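Local coordinates for protein thioesterase (Xanthomonas campestris pv. campestris, PDB 2FUJ) that probably hydrolyses the thioester bond of fatty acyl-CoA and assembles as a tetramer of hotdog-fold subunits, at residues V60-N65 / N112-W117; L79-V84 / G95-D100; W74-L79 / D100-G105. All blocks are in the same frame, centred on the assembly; numbering follows the deposited sequence.

In the fold
Contacts 1 and 2 lie in the antiparallel sheet that wraps helix 30-47 in the hotdog fold, and contact 3 at its end. Contact 2 lies deepest: it pairs the hairpin strands 78-87 and 91-100 in mid-sheet, and a salt bridge crosses one face while mainly apolar groups meet the helix on the other. Contact 1, about 15 Å away between centres, joins strand 107-116 to strand 58-68, outermost within the chain, beside which a second subunit continues the sheet; it is largely valine and alanine. Contact 3 takes over from contact 2 at L79 and D100, where strands end in partly exposed loops; there turns, a lysine and water replace the ladder. Contacts 1 and 3 do not touch.

Contact 1 (V60-N65 / N112-W117); sequences VVAATN and NVVVVW
V60-N65 and N112-W117 run antiparallel, their strand axes 4.6 Å apart at the closest and their directions 145° apart. V60 pairs with V116, A63 with V114 and N65 with N112 as hydrogen-bonded pairs, but the register slips by one between V61 and A63. This is a classic beta bulge: A62 and A63 both face V114, whose O takes a bond of 2.8 Å from A62 N and a weak one of 3.4 Å from A63 N. Alanines suit the bulge, since two successive residues there share one partner and A62 CB lies close to the valines, 4.0 Å from V116 CG1.

Next to it, V60 and V116 each hold CG2 between the backbone N and the carbonyl carbon, and these methyls meet at 3.3 Å, tighter than usual for carbon. On the face toward helix 30-47, V61 crosses V113 at about a right angle, CG1 to CG1 at 3.7 Å, and both valines also touch R41. N65 and N112 lie side by side with their amide planes 67° apart, and N112 ND2 reaches N65 OD1 in a weak bond of 3.1 Å.

T64 OG1 bonds to Y68 OH of a second subunit, whose strand pairs with A63-N65. Branched valines line both faces of this seam with apolar surface, while backbone bonds carry the sheet onward across the subunit interface.

Contact 2 (L79-V84 / G95-D100); sequences LVELFV and GHRILD
F83 lays its ring over the backbone of G95, the CA standing 3.9 Å from the ring centroid and 18° off its normal, a CH-pi contact. A chi1 of 52° sets F83 CG between the backbone N and the carbonyl carbon. G95 C sits against the same ring, offset toward the rim. Glycine suits the place because a beta carbon there would collide with F83 CZ.

Beyond the ring, E81 and R97, a hydrogen-bonded pair of the antiparallel ladder, lie side by side, E81 extended and R97 bent at chi3. R97 grips the carboxylate side-on: its NE comes to E81 OE2 at 2.6 Å from above the carboxylate plane, and OE2 in turn is tilted from the guanidinium plane. NH2 of R97 reaches E81 OE1 at 3.2 Å in a nearly straight bond, on the syn side but out of the carboxylate plane, with OE1 in the guanidinium plane. L99 CD2 lies 4.0 Å above the centre of the guanidinium, an apolar cover.

On the other face, L82 CD2 packs on H96 CB at 3.8 Å, and V80 meets I98; V80, L82 and H96 also touch helix 30-47. That side is mainly apolar, with H96 a polar member whose NE2 bonds S109 OG. The opposite face mixes L79, F83 and L99 with the ion pair, where buried E81 probably has its charge balanced by R97, with R12 as a weaker second partner.

Contact 3 (W74-L79 / D100-G105); sequences WPNDIL and DQKDEG
K102 NZ reaches across to N76 OD1 at 2.8 Å, the lysine bent at chi3 and chi4 and meeting the asparagine at about a right angle. The same ammonium gives to both waters: water 1 also accepts from D77 N, whereas water 2, at 2.6 Å from NZ, donates to D77 O and weakly to D100 OD2. A flexible lysine suits this place, since one nitrogen can serve an amide oxygen and two waters.

D77 O has a further donor of the protein, Q101 N at 3.1 Å, which marks where the strand pairing ends just past the bridge of I78 with D100. D100 holds CG anti to the backbone N (chi1 -173°). Its OD2 accepts from N-H groups of its own loop, from K102 N at 2.9 Å and, through its anti lone pair, from D103 N at 3.2 Å. These bonds form an Asx turn (K102 N) and an Asx motif (D103 N); OD1 is satisfied by Y108 OH. D103 OD1 repeats the turn with G105 N.

The carboxylates of E104 and D77 find partners outside the two segments: E104 OE2 pairs with R12, while its OE1 lies 3.5 Å from L79 CD2. D77 OD1 accepts from V17 N and meets R43 of a third subunit in a salt bridge. Polar groups here thus stand in for the missing strand ladder, and K102 would be expected to temper the negative charge around D100.

Contact 1 (V60-N65 / N112-W117)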
loop_
_atom_site.group_PDB
_atom_site.type_symbol
_atom_site.label_atom_id
_atom_site.label_comp_id
_atom_site.label_asym_id
_atom_site.label_seq_id
_atom_site.Cartn_x
_atom_site.Cartn_y
_atom_site.Cartn_z
ATOM N N VAL A 60 -17.257 -11.100 -6.992
ATOM C CA VAL A 60 -16.861 -9.712 -6.807
ATOM C C VAL A 60 -17.373 -9.290 -5.436
ATOM O O VAL A 60 -18.472 -9.669 -5.031
ATOM C CB VAL A 60 -17.461 -8.787 -7.899
ATOM C CG1 VAL A 60 -16.968 -9.221 -9.276
ATOM C CG2 VAL A 60 -18.972 -8.823 -7.847
ATOM N N VAL A 61 -16.573 -8.520 -4.714
ATOM C CA VAL A 61 -16.970 -8.063 -3.391
ATOM C C VAL A 61 -17.956 -6.910 -3.475
ATOM O O VAL A 61 -17.659 -5.864 -4.050
ATOM C CB VAL A 61 -15.750 -7.617 -2.573
ATOM C CG1 VAL A 61 -16.202 -6.940 -1.294
ATOM C CG2 VAL A 61 -14.884 -8.817 -2.252
ATOM N N ALA A 62 -19.132 -7.109 -2.888
ATOM C CA ALA A 62 -20.176 -6.100 -2.899
ATOM C C ALA A 62 -20.086 -5.190 -1.687
ATOM O O ALA A 62 -20.506 -4.034 -1.737
ATOM C CB ALA A 62 -21.537 -6.772 -2.945
ATOM N N ALA A 63 -19.538 -5.715 -0.593
ATOM C CA ALA A 63 -19.405 -4.931 0.631
ATOM C C ALA A 63 -18.409 -5.522 1.631
ATOM O O ALA A 63 -18.246 -6.737 1.720
ATOM C CB ALA A 63 -20.775 -4.795 1.306
ATOM N N THR A 64 -17.734 -4.642 2.363
ATOM C CA THR A 64 -16.804 -5.053 3.408
ATOM C C THR A 64 -17.263 -4.338 4.672
ATOM O O THR A 64 -17.355 -3.110 4.706
ATOM C CB THR A 64 -15.331 -4.673 3.106
ATOM O OG1 THR A 64 -15.234 -3.282 2.775
ATOM C CG2 THR A 64 -14.790 -5.525 1.972
ATOM N N ASN A 65 -17.576 -5.121 5.697
ATOM C CA ASN A 65 -18.050 -4.593 6.965
ATOM C C ASN A 65 -17.087 -5.099 8.021
ATOM O O ASN A 65 -17.200 -6.226 8.493
ATOM C CB ASN A 65 -19.470 -5.096 7.221
ATOM C CG ASN A 65 -20.404 -4.803 6.058
ATOM O OD1 ASN A 65 -20.902 -5.716 5.404
ATOM N ND2 ASN A 65 -20.632 -3.527 5.789
ATOM N N ASN A 112 -17.902 -8.982 8.408
ATOM C CA ASN A 112 -18.064 -9.848 7.251
ATOM C C ASN A 112 -17.788 -9.140 5.935
ATOM O O ASN A 112 -17.574 -7.927 5.897
ATOM C CB ASN A 112 -19.486 -10.411 7.204
ATOM C CG ASN A 112 -20.529 -9.323 7.099
ATOM O OD1 ASN A 112 -21.203 -9.003 8.076
ATOM N ND2 ASN A 112 -20.658 -8.734 5.917
ATOM N N VAL A 113 -17.791 -9.929 4.868
ATOM C CA VAL A 113 -17.602 -9.444 3.512
ATOM C C VAL A 113 -18.678 -10.123 2.666
ATOM O O VAL A 113 -18.850 -11.345 2.723
ATOM C CB VAL A 113 -16.219 -9.828 2.950
ATOM C CG1 VAL A 113 -16.108 -9.366 1.505
ATOM C CG2 VAL A 113 -15.123 -9.206 3.792
ATOM N N VAL A 114 -19.411 -9.334 1.891
ATOM C CA VAL A 114 -20.460 -9.886 1.051
ATOM C C VAL A 114 -19.929 -10.072 -0.356
ATOM O O VAL A 114 -19.472 -9.122 -0.983
ATOM C CB VAL A 114 -21.690 -8.959 1.006
ATOM C CG1 VAL A 114 -22.706 -9.501 0.024
ATOM C CG2 VAL A 114 -22.304 -8.847 2.393
ATOM N N VAL A 115 -19.979 -11.309 -0.833
ATOM C CA VAL A 115 -19.503 -11.644 -2.162
ATOM C C VAL A 115 -20.664 -12.040 -3.063
ATOM O O VAL A 115 -21.580 -12.733 -2.633
ATOM C CB VAL A 115 -18.511 -12.821 -2.110
ATOM C CG1 VAL A 115 -18.145 -13.255 -3.516
ATOM C CG2 VAL A 115 -17.276 -12.414 -1.325
ATOM N N VAL A 116 -20.615 -11.593 -4.313
ATOM C CA VAL A 116 -21.660 -11.906 -5.278
ATOM C C VAL A 116 -21.008 -12.353 -6.579
ATOM O O VAL A 116 -19.901 -11.921 -6.903
ATOM C CB VAL A 116 -22.562 -10.666 -5.562
ATOM C CG1 VAL A 116 -23.189 -10.161 -4.274
ATOM C CG2 VAL A 116 -21.743 -9.563 -6.213
ATOM N N TRP A 117 -21.668 -13.246 -7.307
ATOM C CA TRP A 117 -21.134 -13.701 -8.582
ATOM C C TRP A 117 -21.972 -13.014 -9.640
ATOM O O TRP A 117 -23.123 -13.388 -9.889
ATOM C CB TRP A 117 -21.215 -15.227 -8.701
ATOM C CG TRP A 117 -20.330 -15.926 -7.714
ATOM C CD1 TRP A 117 -20.480 -15.954 -6.359
ATOM C CD2 TRP A 117 -19.120 -16.640 -7.996
ATOM N NE1 TRP A 117 -19.439 -16.634 -5.777
ATOM C CE2 TRP A 117 -18.589 -17.068 -6.758
ATOM C CE3 TRP A 117 -18.432 -16.962 -9.177
ATOM C CZ2 TRP A 117 -17.398 -17.802 -6.660
ATOM C CZ3 TRP A 117 -17.239 -17.699 -9.080
ATOM C CH2 TRP A 117 -16.739 -18.107 -7.827
#

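Contact 2 (L79-V84 / G95-D100)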
loop_
_atom_site.group_PDB
_atom_site.type_symbol
_atom_site.label_atom_id
_atom_site.label_comp_id
_atom_site.label_asym_id
_atom_site.label_seq_id
_atom_site.Cartn_x
_atom_site.Cartn_y
_atom_site.Cartn_z
ATOM N N LEU A 79 -4.207 -14.758 12.509
ATOM C CA LEU A 79 -4.882 -15.932 11.998
ATOM C C LEU A 79 -6.239 -15.449 11.526
ATOM O O LEU A 79 -7.037 -14.946 12.324
ATOM C CB LEU A 79 -5.066 -16.974 13.098
ATOM C CG LEU A 79 -5.834 -18.203 12.630
ATOM C CD1 LEU A 79 -5.015 -18.941 11.581
ATOM C CD2 LEU A 79 -6.119 -19.094 13.810
ATOM N N VAL A 80 -6.508 -15.579 10.233
ATOM C CA VAL A 80 -7.786 -15.125 9.714
ATOM C C VAL A 80 -8.737 -16.282 9.521
ATOM O O VAL A 80 -8.536 -17.148 8.679
ATOM C CB VAL A 80 -7.622 -14.369 8.391
ATOM C CG1 VAL A 80 -8.963 -13.795 7.952
ATOM C CG2 VAL A 80 -6.624 -13.261 8.568
ATOM N N GLU A 81 -9.781 -16.264 10.332
ATOM C CA GLU A 81 -10.808 -17.280 10.329
ATOM C C GLU A 81 -11.987 -16.804 9.494
ATOM O O GLU A 81 -12.553 -15.747 9.754
ATOM C CB GLU A 81 -11.232 -17.528 11.772
ATOM C CG GLU A 81 -12.313 -18.550 11.971
ATOM C CD GLU A 81 -12.555 -18.802 13.443
ATOM O OE1 GLU A 81 -11.718 -19.479 14.082
ATOM O OE2 GLU A 81 -13.570 -18.302 13.968
ATOM N N LEU A 82 -12.343 -17.593 8.487
ATOM C CA LEU A 82 -13.458 -17.266 7.609
ATOM C C LEU A 82 -14.554 -18.323 7.741
ATOM O O LEU A 82 -14.273 -19.513 7.812
ATOM C CB LEU A 82 -12.988 -17.220 6.157
ATOM C CG LEU A 82 -11.886 -16.222 5.818
ATOM C CD1 LEU A 82 -11.560 -16.317 4.337
ATOM C CD2 LEU A 82 -12.341 -14.811 6.175
ATOM N N PHE A 83 -15.806 -17.883 7.779
ATOM C CA PHE A 83 -16.920 -18.825 7.875
ATOM C C PHE A 83 -18.134 -18.287 7.124
ATOM O O PHE A 83 -18.186 -17.108 6.777
ATOM C CB PHE A 83 -17.288 -19.093 9.339
ATOM C CG PHE A 83 -17.532 -17.851 10.143
ATOM C CD1 PHE A 83 -16.474 -17.063 10.576
ATOM C CD2 PHE A 83 -18.826 -17.454 10.450
ATOM C CE1 PHE A 83 -16.705 -15.890 11.305
ATOM C CE2 PHE A 83 -19.062 -16.287 11.177
ATOM C CZ PHE A 83 -17.995 -15.505 11.602
ATOM N N VAL A 84 -19.102 -19.157 6.863
ATOM C CA VAL A 84 -20.306 -18.748 6.147
ATOM C C VAL A 84 -21.331 -18.175 7.121
ATOM O O VAL A 84 -21.863 -18.887 7.974
ATOM C CB VAL A 84 -20.943 -19.936 5.389
ATOM C CG1 VAL A 84 -22.208 -19.477 4.659
ATOM C CG2 VAL A 84 -19.946 -20.510 4.403
ATOM N N GLY A 95 -18.308 -14.330 7.068
ATOM C CA GLY A 95 -17.990 -13.717 8.341
ATOM C C GLY A 95 -16.527 -13.984 8.640
ATOM O O GLY A 95 -15.949 -14.933 8.105
ATOM N N HIS A 96 -15.921 -13.162 9.488
ATOM C CA HIS A 96 -14.514 -13.349 9.806
ATOM C C HIS A 96 -14.166 -12.987 11.235
ATOM O O HIS A 96 -14.896 -12.278 11.913
ATOM C CB HIS A 96 -13.637 -12.487 8.886
ATOM C CG HIS A 96 -13.724 -11.014 9.168
ATOM N ND1 HIS A 96 -14.596 -10.177 8.506
ATOM C CD2 HIS A 96 -13.059 -10.235 10.052
ATOM C CE1 HIS A 96 -14.465 -8.947 8.971
ATOM N NE2 HIS A 96 -13.539 -8.955 9.910
ATOM N N ARG A 97 -13.017 -13.486 11.670
ATOM C CA ARG A 97 -12.476 -13.193 12.982
ATOM C C ARG A 97 -10.974 -13.157 12.750
ATOM O O ARG A 97 -10.397 -14.147 12.315
ATOM C CB ARG A 97 -12.803 -14.294 13.992
ATOM C CG ARG A 97 -14.274 -14.440 14.318
ATOM C CD ARG A 97 -14.446 -15.133 15.673
ATOM N NE ARG A 97 -13.631 -16.340 15.743
ATOM C CZ ARG A 97 -13.157 -16.877 16.866
ATOM N NH1 ARG A 97 -13.410 -16.324 18.044
ATOM N NH2 ARG A 97 -12.415 -17.971 16.803
ATOM N N ILE A 98 -10.357 -12.010 12.995
ATOM C CA ILE A 98 -8.916 -11.888 12.834
ATOM C C ILE A 98 -8.337 -12.015 14.241
ATOM O O ILE A 98 -8.542 -11.158 15.094
ATOM C CB ILE A 98 -8.544 -10.541 12.189
ATOM C CG1 ILE A 98 -9.105 -10.497 10.760
ATOM C CG2 ILE A 98 -7.029 -10.361 12.181
ATOM C CD1 ILE A 98 -9.114 -9.113 10.115
ATOM N N LEU A 99 -7.631 -13.118 14.478
ATOM C CA LEU A 99 -7.064 -13.393 15.795
ATOM C C LEU A 99 -5.548 -13.342 15.820
ATOM O O LEU A 99 -4.894 -13.374 14.786
ATOM C CB LEU A 99 -7.505 -14.786 16.260
ATOM C CG LEU A 99 -8.967 -15.140 15.985
ATOM C CD1 LEU A 99 -9.137 -16.650 15.973
ATOM C CD2 LEU A 99 -9.862 -14.474 17.016
ATOM N N ASP A 100 -4.995 -13.284 17.025
ATOM C CA ASP A 100 -3.551 -13.257 17.187
ATOM C C ASP A 100 -3.050 -14.701 17.111
ATOM O O ASP A 100 -3.598 -15.578 17.768
ATOM C CB ASP A 100 -3.199 -12.675 18.548
ATOM C CG ASP A 100 -1.722 -12.459 18.715
ATOM O OD1 ASP A 100 -1.252 -11.338 18.435
ATOM O OD2 ASP A 100 -1.033 -13.420 19.118
#

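Contact 3 (W74-L79 / D100-G105)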
loop_
_atom_site.group_PDB
_atom_site.type_symbol
_atom_site.label_atom_id
_atom_site.label_comp_id
_atom_site.label_asym_id
_atom_site.label_seq_id
_atom_site.Cartn_x
_atom_site.Cartn_y
_atom_site.Cartn_z
ATOM N N TRP A 74 2.898 -4.706 14.842
ATOM C CA TRP A 74 3.945 -5.575 14.340
ATOM C C TRP A 74 4.811 -5.834 15.577
ATOM O O TRP A 74 4.918 -4.968 16.445
ATOM C CB TRP A 74 4.724 -4.823 13.261
ATOM C CG TRP A 74 5.854 -5.568 12.639
ATOM C CD1 TRP A 74 5.823 -6.294 11.487
ATOM C CD2 TRP A 74 7.206 -5.600 13.103
ATOM N NE1 TRP A 74 7.080 -6.772 11.197
ATOM C CE2 TRP A 74 7.947 -6.363 12.176
ATOM C CE3 TRP A 74 7.865 -5.055 14.211
ATOM C CZ2 TRP A 74 9.316 -6.596 12.325
ATOM C CZ3 TRP A 74 9.228 -5.286 14.359
ATOM C CH2 TRP A 74 9.936 -6.049 13.420
ATOM N N PRO A 75 5.457 -7.011 15.669
ATOM C CA PRO A 75 5.478 -8.143 14.736
ATOM C C PRO A 75 4.487 -9.276 15.031
ATOM O O PRO A 75 4.776 -10.435 14.746
ATOM C CB PRO A 75 6.912 -8.629 14.853
ATOM C CG PRO A 75 7.134 -8.508 16.331
ATOM C CD PRO A 75 6.498 -7.178 16.700
ATOM N N ASN A 76 3.323 -8.961 15.583
ATOM C CA ASN A 76 2.363 -10.019 15.879
ATOM C C ASN A 76 1.581 -10.474 14.647
ATOM O O ASN A 76 0.733 -9.747 14.133
ATOM C CB ASN A 76 1.408 -9.558 16.984
ATOM C CG ASN A 76 2.146 -9.179 18.249
ATOM O OD1 ASN A 76 2.983 -9.938 18.740
ATOM N ND2 ASN A 76 1.852 -8.002 18.779
ATOM N N ASP A 77 1.890 -11.680 14.174
ATOM C CA ASP A 77 1.219 -12.253 13.012
ATOM C C ASP A 77 -0.180 -12.703 13.423
ATOM O O ASP A 77 -0.425 -12.981 14.595
ATOM C CB ASP A 77 2.030 -13.423 12.452
ATOM C CG ASP A 77 3.423 -13.004 12.025
ATOM O OD1 ASP A 77 3.550 -11.916 11.418
ATOM O OD2 ASP A 77 4.385 -13.759 12.288
ATOM N N ILE A 78 -1.080 -12.790 12.450
ATOM C CA ILE A 78 -2.475 -13.113 12.722
ATOM C C ILE A 78 -2.992 -14.403 12.113
ATOM O O ILE A 78 -2.327 -15.047 11.316
ATOM C CB ILE A 78 -3.366 -11.982 12.200
ATOM C CG1 ILE A 78 -3.124 -11.826 10.690
ATOM C CG2 ILE A 78 -3.045 -10.696 12.931
ATOM C CD1 ILE A 78 -1.893 -11.037 10.232
ATOM N N LEU A 79 -4.207 -14.758 12.509
ATOM C CA LEU A 79 -4.882 -15.932 11.998
ATOM C C LEU A 79 -6.239 -15.449 11.526
ATOM O O LEU A 79 -7.037 -14.946 12.324
ATOM C CB LEU A 79 -5.066 -16.974 13.098
ATOM C CG LEU A 79 -5.834 -18.203 12.630
ATOM C CD1 LEU A 79 -5.015 -18.941 11.581
ATOM C CD2 LEU A 79 -6.119 -19.094 13.810
ATOM N N ASP A 100 -4.995 -13.284 17.025
ATOM C CA ASP A 100 -3.551 -13.257 17.187
ATOM C C ASP A 100 -3.050 -14.701 17.111
ATOM O O ASP A 100 -3.598 -15.578 17.768
ATOM C CB ASP A 100 -3.199 -12.675 18.548
ATOM C CG ASP A 100 -1.722 -12.459 18.715
ATOM O OD1 ASP A 100 -1.252 -11.338 18.435
ATOM O OD2 ASP A 100 -1.033 -13.420 19.118
ATOM N N GLN A 101 -2.010 -14.946 16.323
ATOM C CA GLN A 101 -1.480 -16.299 16.186
ATOM C C GLN A 101 -1.006 -16.926 17.494
ATOM O O GLN A 101 -1.190 -18.126 17.718
ATOM C CB GLN A 101 -0.328 -16.331 15.173
ATOM C CG GLN A 101 -0.770 -16.456 13.735
ATOM C CD GLN A 101 0.397 -16.592 12.774
ATOM O OE1 GLN A 101 0.251 -16.379 11.570
ATOM N NE2 GLN A 101 1.560 -16.958 13.300
ATOM N N LYS A 102 -0.405 -16.122 18.360
ATOM C CA LYS A 102 0.111 -16.634 19.622
ATOM C C LYS A 102 -0.944 -16.801 20.709
ATOM O O LYS A 102 -0.760 -17.570 21.648
ATOM C CB LYS A 102 1.259 -15.746 20.108
ATOM C CG LYS A 102 2.433 -15.709 19.128
ATOM C CD LYS A 102 3.628 -14.977 19.697
ATOM C CE LYS A 102 3.310 -13.512 19.980
ATOM N NZ LYS A 102 2.942 -12.739 18.759
ATOM N N ASP A 103 -2.053 -16.083 20.580
ATOM C CA ASP A 103 -3.143 -16.198 21.544
ATOM C C ASP A 103 -4.452 -15.971 20.805
ATOM O O ASP A 103 -4.895 -14.832 20.641
ATOM C CB ASP A 103 -3.001 -15.167 22.657
ATOM C CG ASP A 103 -4.026 -15.358 23.744
ATOM O OD1 ASP A 103 -5.004 -16.106 23.514
ATOM O OD2 ASP A 103 -3.850 -14.760 24.824
ATOM N N GLU A 104 -5.069 -17.058 20.370
ATOM C CA GLU A 104 -6.308 -16.965 19.618
ATOM C C GLU A 104 -7.470 -16.382 20.412
ATOM O O GLU A 104 -8.557 -16.189 19.878
ATOM C CB GLU A 104 -6.656 -18.335 19.036
ATOM C CG GLU A 104 -5.591 -18.805 18.053
ATOM C CD GLU A 104 -5.903 -20.137 17.413
ATOM O OE1 GLU A 104 -5.022 -20.674 16.703
ATOM O OE2 GLU A 104 -7.028 -20.639 17.616
ATOM N N GLY A 105 -7.229 -16.095 21.686
ATOM C CA GLY A 105 -8.263 -15.495 22.504
ATOM C C GLY A 105 -8.235 -13.989 22.283
ATOM O O GLY A 105 -9.106 -13.268 22.755
HETATM O O HOH W 1 3.388 -13.619 15.939
HETATM O O HOH W 2 1.039 -12.954 16.995
#